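Local coordinates for N5-Carboxyaminoimidazole ribonucleotide synthetase (Staphylococcus aureus subsp. aureus, PDB 3ORQ), which catalyses the ATP-dependent conversion of 5-aminoimidazole ribonucleotide and bicarbonate to N5-carboxyaminoimidazole ribonucleotide, a step of purine biosynthesis, at residues A[55-60]-A[68-73]; A[193-198]-A[227-232]. All blocks are in the same frame, centred on the assembly; numbering follows the deposited sequence.

Contact 1: A[55-60]-A[68-73]; sequences EFIQAK and NQLGQK
Glu55 and Lys73 meet with their side chains crossed at about a right angle, and the ammonium group comes to one carboxylate oxygen: Lys73 NZ donates to Glu55 OE2 over 2.9 Å in a salt bridge. The nitrogen approaches on the syn side of that oxygen, 27° out of the carboxylate plane. Glu55 reaches across in an extended chain, CG anti to the backbone N. Lys73 runs nearly straight through its methylenes and then bends at chi4 (-63°), which turns NZ back to the acid. The crossing also lays aliphatic carbon against the carboxylate, with Lys73 CE 3.2 Å from Glu55 OE2.

Strand 55-58 is an edge strand of the four-stranded parallel sheet in the Rossmann-like preATP-grasp domain, and helix 64-73 packs on that sheet nearly antiparallel to the strand (163°, axes of the short segments 10.1 Å apart), as the helix of a beta-alpha-beta crossover leading to strand 76-79. Val39 of the neighbouring strand 37-42 touches Ile57 and Leu70 from the sheet side.

Deeper in, Ile57 works through a single methyl. Its CG1 branch ends in CD1 over the helix backbone, 3.8 Å from Leu70 CA. Leu70 flanks the same methyl with CB, 4.0 Å from Ile57 CD1, and with its own CD1. Lys73 CD also closes to 4.1 Å of Ile57 CD1, so the lysine chain serves both the apolar patch and the ion pair.

Contact 2: A[193-198]-A[227-232]; sequences KEVSLT and VPARID. With ADP (adenosine-5'-diphosphate), chain D.
Two cationic side chains converge here: Lys193 NZ lies 4.6 Å from Arg230 NE, with no hydrogen bond between the two segments. The likely relief is Glu214, which forms a salt bridge with Arg230 NH2 and a long, weak ion pair with Lys193; Glu366 makes a second salt bridge to the same arginine nitrogen. These acids would be expected to offset much of the repulsion.

In the ATP-grasp domain, the loop between strand 221-227 and helix 234-245 packs against strand 191-201 of the large antiparallel sheet. Apart from the charged ends, the contact is apolar. Lys193 and Ile231 slide past each other in opposite directions, and the lysine's aliphatic part does the touching: CE comes 3.9 Å from Ile231 CG2. With CG1 of Ile231 anti to the backbone N (chi1 170°), CG2 is the branch that meets both Lys193 and Val195. Val195 crosses Ile231 at about a right angle, its CG1 4.1 Å from Ile231 CG2, and the same valine methyl meets Ala229 CB at 4.2 Å.

Between Lys193 and Val195, Glu194 points away from the loop and grips the ADP ribose with both oxygens: ADP O2' donates to Glu194 OE1 (2.6 Å), and ADP O3' to Glu194 OE2 (2.5 Å). His217 adds a weak hydrogen bond to Glu194 OE1.

Overall arrangement
Contact 1 and contact 2 follow one another along the chain and lie on opposite sides of its centre, their own centres 38 Å apart and their nearest atoms about 22 Å apart, so neither touches the other. They belong to different parts of the enzyme: 55-60 with 68-73 to the preATP-grasp domain, away from the nucleotide and metal sites, and 193-198 with 227-232 to the ATP-grasp domain. Contact 2 borders the nucleotide pocket, to which its strand contributes Glu194; the side chain of Val195 is about 12 Å from the bound magnesium ion and about 9 Å from the side chain of Asn269, which also hydrogen-bonds to ADP.

Contact 1: A[55-60]-A[68-73]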
ATOM      1  N   GLU A  55       5.905 -16.246   7.711  1.00  5.00           N
ATOM      2  CA  GLU A  55       6.095 -17.658   7.622  1.00  8.84           C
ATOM      3  C   GLU A  55       5.246 -18.229   6.492  1.00  7.76           C
ATOM      4  O   GLU A  55       4.138 -17.768   6.247  1.00  9.33           O
ATOM      5  CB  GLU A  55       5.708 -18.235   8.970  1.00 13.36           C
ATOM      6  CG  GLU A  55       6.101 -19.637   9.236  1.00 20.31           C
ATOM      7  CD  GLU A  55       6.142 -19.914  10.733  1.00 25.22           C
ATOM      8  OE1 GLU A  55       6.118 -18.949  11.560  1.00 26.74           O
ATOM      9  OE2 GLU A  55       6.205 -21.105  11.062  1.00 28.54           O
ATOM     10  N   PHE A  56       5.780 -19.225   5.795  1.00  7.58           N
ATOM     11  CA  PHE A  56       5.084 -19.855   4.699  1.00  7.39           C
ATOM     12  C   PHE A  56       4.933 -21.348   5.028  1.00  8.62           C
ATOM     13  O   PHE A  56       5.921 -22.018   5.352  1.00  8.33           O
ATOM     14  CB  PHE A  56       5.854 -19.637   3.390  1.00  8.20           C
ATOM     15  CG  PHE A  56       5.350 -20.466   2.256  1.00 10.01           C
ATOM     16  CD1 PHE A  56       4.054 -20.353   1.835  1.00  9.88           C
ATOM     17  CD2 PHE A  56       6.183 -21.390   1.615  1.00 12.01           C
ATOM     18  CE1 PHE A  56       3.574 -21.166   0.790  1.00 11.47           C
ATOM     19  CE2 PHE A  56       5.702 -22.205   0.559  1.00  7.03           C
ATOM     20  CZ  PHE A  56       4.426 -22.089   0.158  1.00  8.00           C
ATOM     21  N   ILE A  57       3.698 -21.837   5.008  1.00  8.34           N
ATOM     22  CA  ILE A  57       3.406 -23.242   5.193  1.00  8.60           C
ATOM     23  C   ILE A  57       2.917 -23.793   3.839  1.00 10.40           C
ATOM     24  O   ILE A  57       1.830 -23.434   3.349  1.00 10.26           O
ATOM     25  CB  ILE A  57       2.323 -23.489   6.208  1.00  8.13           C
ATOM     26  CG1 ILE A  57       2.744 -23.037   7.621  1.00  7.55           C
ATOM     27  CG2 ILE A  57       1.937 -24.982   6.213  1.00  5.72           C
ATOM     28  CD1 ILE A  57       1.561 -23.061   8.640  1.00  2.00           C
ATOM     29  N   GLN A  58       3.742 -24.641   3.222  1.00 10.84           N
ATOM     30  CA  GLN A  58       3.375 -25.236   1.943  1.00 10.17           C
ATOM     31  C   GLN A  58       2.578 -26.519   2.243  1.00  9.44           C
ATOM     32  O   GLN A  58       3.119 -27.469   2.817  1.00  9.84           O
ATOM     33  CB  GLN A  58       4.617 -25.544   1.082  1.00  9.14           C
ATOM     34  CG  GLN A  58       4.240 -26.167  -0.268  1.00 11.46           C
ATOM     35  CD  GLN A  58       5.426 -26.404  -1.238  1.00 14.42           C
ATOM     36  OE1 GLN A  58       6.593 -26.309  -0.865  1.00 10.68           O
ATOM     37  NE2 GLN A  58       5.100 -26.707  -2.493  1.00 13.62           N
ATOM     38  N   ALA A  59       1.302 -26.513   1.883  1.00  7.09           N
ATOM     39  CA  ALA A  59       0.435 -27.653   2.064  1.00  9.88           C
ATOM     40  C   ALA A  59      -0.857 -27.457   1.279  1.00 11.16           C
ATOM     41  O   ALA A  59      -1.236 -26.338   0.965  1.00 12.44           O
ATOM     42  CB  ALA A  59       0.142 -27.851   3.546  1.00  8.85           C
ATOM     43  N   LYS A  60      -1.536 -28.548   0.964  1.00 14.08           N
ATOM     44  CA  LYS A  60      -2.842 -28.471   0.302  1.00 16.94           C
ATOM     45  C   LYS A  60      -3.908 -27.943   1.255  1.00 16.57           C
ATOM     46  O   LYS A  60      -3.769 -28.016   2.485  1.00 14.95           O
ATOM     47  CB  LYS A  60      -3.266 -29.841  -0.253  1.00 17.90           C
ATOM     48  CG  LYS A  60      -2.279 -30.434  -1.250  1.00 21.75           C
ATOM     49  CD  LYS A  60      -2.819 -31.699  -1.875  1.00 26.92           C
ATOM     50  CE  LYS A  60      -1.871 -32.129  -2.965  1.00 30.13           C
ATOM     51  NZ  LYS A  60      -2.525 -33.110  -3.874  1.00 34.63           N
ATOM     52  N   ASN A  68      -3.924 -27.257  11.026  1.00  7.54           N
ATOM     53  CA  ASN A  68      -3.725 -27.140  12.453  1.00  8.94           C
ATOM     54  C   ASN A  68      -2.445 -26.421  12.900  1.00 10.48           C
ATOM     55  O   ASN A  68      -2.474 -25.634  13.852  1.00  9.87           O
ATOM     56  CB  ASN A  68      -3.890 -28.471  13.145  1.00  9.72           C
ATOM     57  CG  ASN A  68      -5.306 -28.676  13.605  1.00 18.19           C
ATOM     58  OD1 ASN A  68      -5.668 -28.259  14.722  1.00 24.39           O
ATOM     59  ND2 ASN A  68      -6.145 -29.287  12.738  1.00 18.35           N
ATOM     60  N   GLN A  69      -1.336 -26.704  12.217  1.00 10.38           N
ATOM     61  CA  GLN A  69      -0.122 -25.938  12.404  1.00 12.11           C
ATOM     62  C   GLN A  69      -0.351 -24.444  12.144  1.00 11.06           C
ATOM     63  O   GLN A  69       0.138 -23.599  12.884  1.00 11.77           O
ATOM     64  CB  GLN A  69       1.015 -26.492  11.540  1.00 13.73           C
ATOM     65  CG  GLN A  69       1.707 -27.712  12.184  1.00 21.77           C
ATOM     66  CD  GLN A  69       2.278 -27.393  13.593  1.00 28.09           C
ATOM     67  OE1 GLN A  69       1.686 -27.747  14.620  1.00 29.45           O
ATOM     68  NE2 GLN A  69       3.422 -26.707  13.627  1.00 30.01           N
ATOM     69  N   LEU A  70      -1.123 -24.122  11.116  1.00  9.50           N
ATOM     70  CA  LEU A  70      -1.482 -22.743  10.874  1.00  7.71           C
ATOM     71  C   LEU A  70      -2.204 -22.141  12.087  1.00  7.69           C
ATOM     72  O   LEU A  70      -1.853 -21.051  12.555  1.00  6.43           O
ATOM     73  CB  LEU A  70      -2.327 -22.601   9.620  1.00  8.03           C
ATOM     74  CG  LEU A  70      -2.709 -21.154   9.303  1.00  8.54           C
ATOM     75  CD1 LEU A  70      -1.467 -20.345   8.917  1.00  6.57           C
ATOM     76  CD2 LEU A  70      -3.672 -21.154   8.180  1.00  7.72           C
ATOM     77  N   GLY A  71      -3.185 -22.867  12.622  1.00  7.73           N
ATOM     78  CA  GLY A  71      -3.911 -22.411  13.796  1.00  8.07           C
ATOM     79  C   GLY A  71      -3.054 -22.280  15.033  1.00  9.24           C
ATOM     80  O   GLY A  71      -3.282 -21.379  15.832  1.00 10.19           O
ATOM     81  N   GLN A  72      -2.083 -23.181  15.216  1.00  9.41           N
ATOM     82  CA  GLN A  72      -1.174 -23.103  16.350  1.00 11.79           C
ATOM     83  C   GLN A  72      -0.312 -21.826  16.308  1.00 12.04           C
ATOM     84  O   GLN A  72       0.119 -21.337  17.349  1.00 12.43           O
ATOM     85  CB  GLN A  72      -0.254 -24.331  16.416  1.00 14.20           C
ATOM     86  CG  GLN A  72      -0.900 -25.589  17.026  1.00 24.15           C
ATOM     87  CD  GLN A  72      -1.158 -25.446  18.533  1.00 33.70           C
ATOM     88  OE1 GLN A  72      -0.223 -25.212  19.312  1.00 39.20           O
ATOM     89  NE2 GLN A  72      -2.426 -25.590  18.947  1.00 35.37           N
ATOM     90  N   LYS A  73      -0.055 -21.304  15.111  1.00 10.51           N
ATOM     91  CA  LYS A  73       0.836 -20.146  14.978  1.00 12.64           C
ATOM     92  C   LYS A  73       0.131 -18.797  15.019  1.00 12.56           C
ATOM     93  O   LYS A  73       0.786 -17.763  15.123  1.00 15.95           O
ATOM     94  CB  LYS A  73       1.610 -20.253  13.667  1.00 13.52           C
ATOM     95  CG  LYS A  73       2.531 -21.452  13.595  1.00 17.18           C
ATOM     96  CD  LYS A  73       3.112 -21.649  12.198  1.00 19.44           C
ATOM     97  CE  LYS A  73       3.863 -22.959  12.104  1.00 20.11           C
ATOM     98  NZ  LYS A  73       5.012 -22.930  13.036  1.00 22.02           N
TER

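Contact 2: A[193-198]-A[227-232]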
ATOM      1  N   LYS A 193     -26.258  -3.721 -17.659  1.00 25.91           N
ATOM      2  CA  LYS A 193     -25.096  -3.412 -16.832  1.00 24.53           C
ATOM      3  C   LYS A 193     -24.928  -4.466 -15.747  1.00 21.18           C
ATOM      4  O   LYS A 193     -25.905  -5.037 -15.270  1.00 19.30           O
ATOM      5  CB  LYS A 193     -25.263  -2.027 -16.189  1.00 27.08           C
ATOM      6  CG  LYS A 193     -25.019  -0.829 -17.104  1.00 28.63           C
ATOM      7  CD  LYS A 193     -23.737  -0.135 -16.724  1.00 31.47           C
ATOM      8  CE  LYS A 193     -23.857   1.375 -16.866  1.00 34.37           C
ATOM      9  NZ  LYS A 193     -23.877   1.875 -18.272  1.00 36.20           N
ATOM     10  N   GLU A 194     -23.679  -4.731 -15.382  1.00 20.09           N
ATOM     11  CA  GLU A 194     -23.377  -5.457 -14.147  1.00 18.82           C
ATOM     12  C   GLU A 194     -22.712  -4.564 -13.120  1.00 17.80           C
ATOM     13  O   GLU A 194     -21.836  -3.756 -13.452  1.00 17.52           O
ATOM     14  CB  GLU A 194     -22.490  -6.653 -14.415  1.00 18.74           C
ATOM     15  CG  GLU A 194     -23.159  -7.702 -15.296  1.00 21.51           C
ATOM     16  CD  GLU A 194     -22.290  -8.878 -15.503  1.00 21.00           C
ATOM     17  OE1 GLU A 194     -21.831  -9.060 -16.631  1.00 25.41           O
ATOM     18  OE2 GLU A 194     -22.025  -9.606 -14.534  1.00 22.30           O
ATOM     19  N   VAL A 195     -23.131  -4.702 -11.869  1.00 15.60           N
ATOM     20  CA  VAL A 195     -22.510  -3.947 -10.795  1.00 13.85           C
ATOM     21  C   VAL A 195     -22.199  -4.879  -9.649  1.00 13.38           C
ATOM     22  O   VAL A 195     -22.703  -6.014  -9.600  1.00 12.19           O
ATOM     23  CB  VAL A 195     -23.387  -2.756 -10.262  1.00 12.26           C
ATOM     24  CG1 VAL A 195     -23.690  -1.790 -11.379  1.00 12.18           C
ATOM     25  CG2 VAL A 195     -24.660  -3.253  -9.573  1.00 12.46           C
ATOM     26  N   SER A 196     -21.396  -4.381  -8.713  1.00 11.60           N
ATOM     27  CA  SER A 196     -21.122  -5.124  -7.482  1.00 10.48           C
ATOM     28  C   SER A 196     -20.950  -4.151  -6.343  1.00  9.54           C
ATOM     29  O   SER A 196     -20.690  -2.966  -6.540  1.00  8.47           O
ATOM     30  CB  SER A 196     -19.873  -6.007  -7.625  1.00 11.81           C
ATOM     31  OG  SER A 196     -18.681  -5.237  -7.676  1.00 13.23           O
ATOM     32  N   LEU A 197     -21.126  -4.666  -5.134  1.00  9.79           N
ATOM     33  CA  LEU A 197     -21.077  -3.879  -3.924  1.00  7.05           C
ATOM     34  C   LEU A 197     -20.133  -4.618  -2.977  1.00  7.25           C
ATOM     35  O   LEU A 197     -20.369  -5.762  -2.581  1.00  7.04           O
ATOM     36  CB  LEU A 197     -22.467  -3.786  -3.313  1.00  8.18           C
ATOM     37  CG  LEU A 197     -22.627  -2.771  -2.186  1.00  8.41           C
ATOM     38  CD1 LEU A 197     -22.340  -1.347  -2.659  1.00  7.62           C
ATOM     39  CD2 LEU A 197     -24.014  -2.872  -1.594  1.00 12.91           C
ATOM     40  N   THR A 198     -19.010  -3.991  -2.676  1.00  7.67           N
ATOM     41  CA  THR A 198     -18.049  -4.573  -1.738  1.00  7.30           C
ATOM     42  C   THR A 198     -18.374  -4.045  -0.318  1.00  6.38           C
ATOM     43  O   THR A 198     -18.699  -2.873  -0.156  1.00  4.49           O
ATOM     44  CB  THR A 198     -16.661  -4.271  -2.212  1.00  8.51           C
ATOM     45  OG1 THR A 198     -16.450  -4.988  -3.450  1.00  6.16           O
ATOM     46  CG2 THR A 198     -15.614  -4.681  -1.136  1.00  9.02           C
ATOM     47  N   VAL A 227     -15.667   3.182 -11.334  1.00  9.78           N
ATOM     48  CA  VAL A 227     -16.227   3.669 -10.114  1.00 11.56           C
ATOM     49  C   VAL A 227     -16.147   5.178 -10.181  1.00 13.62           C
ATOM     50  O   VAL A 227     -15.060   5.719 -10.432  1.00 15.80           O
ATOM     51  CB  VAL A 227     -15.425   3.152  -8.872  1.00 11.76           C
ATOM     52  CG1 VAL A 227     -16.093   3.576  -7.584  1.00  9.71           C
ATOM     53  CG2 VAL A 227     -15.306   1.617  -8.902  1.00 13.28           C
ATOM     54  N   PRO A 228     -17.265   5.874  -9.892  1.00 13.39           N
ATOM     55  CA  PRO A 228     -18.521   5.300  -9.415  1.00 13.90           C
ATOM     56  C   PRO A 228     -19.336   4.716 -10.551  1.00 15.75           C
ATOM     57  O   PRO A 228     -19.280   5.243 -11.685  1.00 15.96           O
ATOM     58  CB  PRO A 228     -19.256   6.517  -8.809  1.00 12.82           C
ATOM     59  CG  PRO A 228     -18.768   7.693  -9.566  1.00 12.12           C
ATOM     60  CD  PRO A 228     -17.334   7.350  -9.986  1.00 13.70           C
ATOM     61  N   ALA A 229     -20.071   3.637 -10.265  1.00 17.00           N
ATOM     62  CA  ALA A 229     -20.954   3.017 -11.271  1.00 18.56           C
ATOM     63  C   ALA A 229     -21.887   4.090 -11.903  1.00 19.55           C
ATOM     64  O   ALA A 229     -22.530   4.877 -11.198  1.00 19.10           O
ATOM     65  CB  ALA A 229     -21.758   1.899 -10.649  1.00 17.74           C
ATOM     66  N   ARG A 230     -21.909   4.148 -13.232  1.00 20.72           N
ATOM     67  CA  ARG A 230     -22.726   5.131 -13.959  1.00 23.21           C
ATOM     68  C   ARG A 230     -24.256   4.859 -13.958  1.00 24.70           C
ATOM     69  O   ARG A 230     -25.003   5.495 -14.684  1.00 27.19           O
ATOM     70  CB  ARG A 230     -22.219   5.298 -15.401  1.00 23.34           C
ATOM     71  CG  ARG A 230     -20.817   5.894 -15.485  1.00 22.93           C
ATOM     72  CD  ARG A 230     -20.185   5.667 -16.843  1.00 20.59           C
ATOM     73  NE  ARG A 230     -20.114   4.262 -17.252  1.00 16.62           N
ATOM     74  CZ  ARG A 230     -19.322   3.817 -18.224  1.00 14.25           C
ATOM     75  NH1 ARG A 230     -18.535   4.670 -18.852  1.00 12.97           N
ATOM     76  NH2 ARG A 230     -19.306   2.530 -18.573  1.00 12.69           N
ATOM     77  N   ILE A 231     -24.709   3.929 -13.130  1.00 24.22           N
ATOM     78  CA  ILE A 231     -26.129   3.694 -12.935  1.00 24.17           C
ATOM     79  C   ILE A 231     -26.445   3.672 -11.425  1.00 25.62           C
ATOM     80  O   ILE A 231     -25.752   3.037 -10.636  1.00 24.30           O
ATOM     81  CB  ILE A 231     -26.550   2.411 -13.640  1.00 23.84           C
ATOM     82  CG1 ILE A 231     -27.962   2.003 -13.263  1.00 25.25           C
ATOM     83  CG2 ILE A 231     -25.575   1.279 -13.359  1.00 23.15           C
ATOM     84  CD1 ILE A 231     -28.449   0.843 -14.097  1.00 26.77           C
ATOM     85  N   ASP A 232     -27.495   4.381 -11.027  1.00 27.21           N
ATOM     86  CA  ASP A 232     -27.797   4.549  -9.615  1.00 27.90           C
ATOM     87  C   ASP A 232     -28.543   3.352  -9.053  1.00 25.07           C
ATOM     88  O   ASP A 232     -29.756   3.239  -9.220  1.00 27.58           O
ATOM     89  CB  ASP A 232     -28.605   5.832  -9.410  1.00 31.41           C
ATOM     90  CG  ASP A 232     -28.903   6.109  -7.945  1.00 36.54           C
ATOM     91  OD1 ASP A 232     -28.063   5.760  -7.066  1.00 37.34           O
ATOM     92  OD2 ASP A 232     -29.986   6.694  -7.682  1.00 42.81           O
TER
HETATM   93  PB  ADP D 376     -18.236 -16.980 -12.407  1.00 59.68           P
HETATM   94  O1B ADP D 376     -18.644 -17.404 -11.020  1.00 61.31           O
HETATM   95  O2B ADP D 376     -17.713 -15.586 -12.614  1.00 59.04           O
HETATM   96  O3B ADP D 376     -17.392 -18.029 -13.077  1.00 68.35           O
HETATM   97  PA  ADP D 376     -20.853 -16.085 -13.073  1.00 65.60           P
HETATM   98  O1A ADP D 376     -22.020 -16.964 -12.699  1.00 65.52           O
HETATM   99  O2A ADP D 376     -20.501 -14.928 -12.173  1.00 66.43           O
HETATM  100  O3A ADP D 376     -19.560 -17.026 -13.320  1.00 69.90           O
HETATM  101  O5' ADP D 376     -21.046 -15.491 -14.552  1.00 61.87           O
HETATM  102  C5' ADP D 376     -19.985 -14.855 -15.243  1.00 59.69           C
HETATM  103  C4' ADP D 376     -20.576 -13.904 -16.269  1.00 61.94           C
HETATM  104  O4' ADP D 376     -21.433 -14.612 -17.202  1.00 62.13           O
HETATM  105  C3' ADP D 376     -21.446 -12.812 -15.640  1.00 61.80           C
HETATM  106  O3' ADP D 376     -20.717 -11.652 -15.223  1.00 63.69           O
HETATM  107  C2' ADP D 376     -22.409 -12.481 -16.770  1.00 59.11           C
HETATM  108  O2' ADP D 376     -21.883 -11.450 -17.586  1.00 54.48           O
HETATM  109  C1' ADP D 376     -22.548 -13.779 -17.558  1.00 58.57           C
HETATM  110  N9  ADP D 376     -23.783 -14.397 -17.026  1.00 55.95           N
HETATM  111  C8  ADP D 376     -23.830 -15.314 -16.036  1.00 54.27           C
HETATM  112  N7  ADP D 376     -25.106 -15.661 -15.737  1.00 53.00           N
HETATM  113  C5  ADP D 376     -25.891 -14.948 -16.585  1.00 53.77           C
HETATM  114  C6  ADP D 376     -27.354 -14.850 -16.822  1.00 52.32           C
HETATM  115  N6  ADP D 376     -28.204 -15.596 -16.066  1.00 48.05           N
HETATM  116  N1  ADP D 376     -27.770 -13.987 -17.779  1.00 52.71           N
HETATM  117  C2  ADP D 376     -26.910 -13.241 -18.513  1.00 54.80           C
HETATM  118  N3  ADP D 376     -25.564 -13.277 -18.353  1.00 55.38           N
HETATM  119  C4  ADP D 376     -25.021 -14.107 -17.419  1.00 53.52           C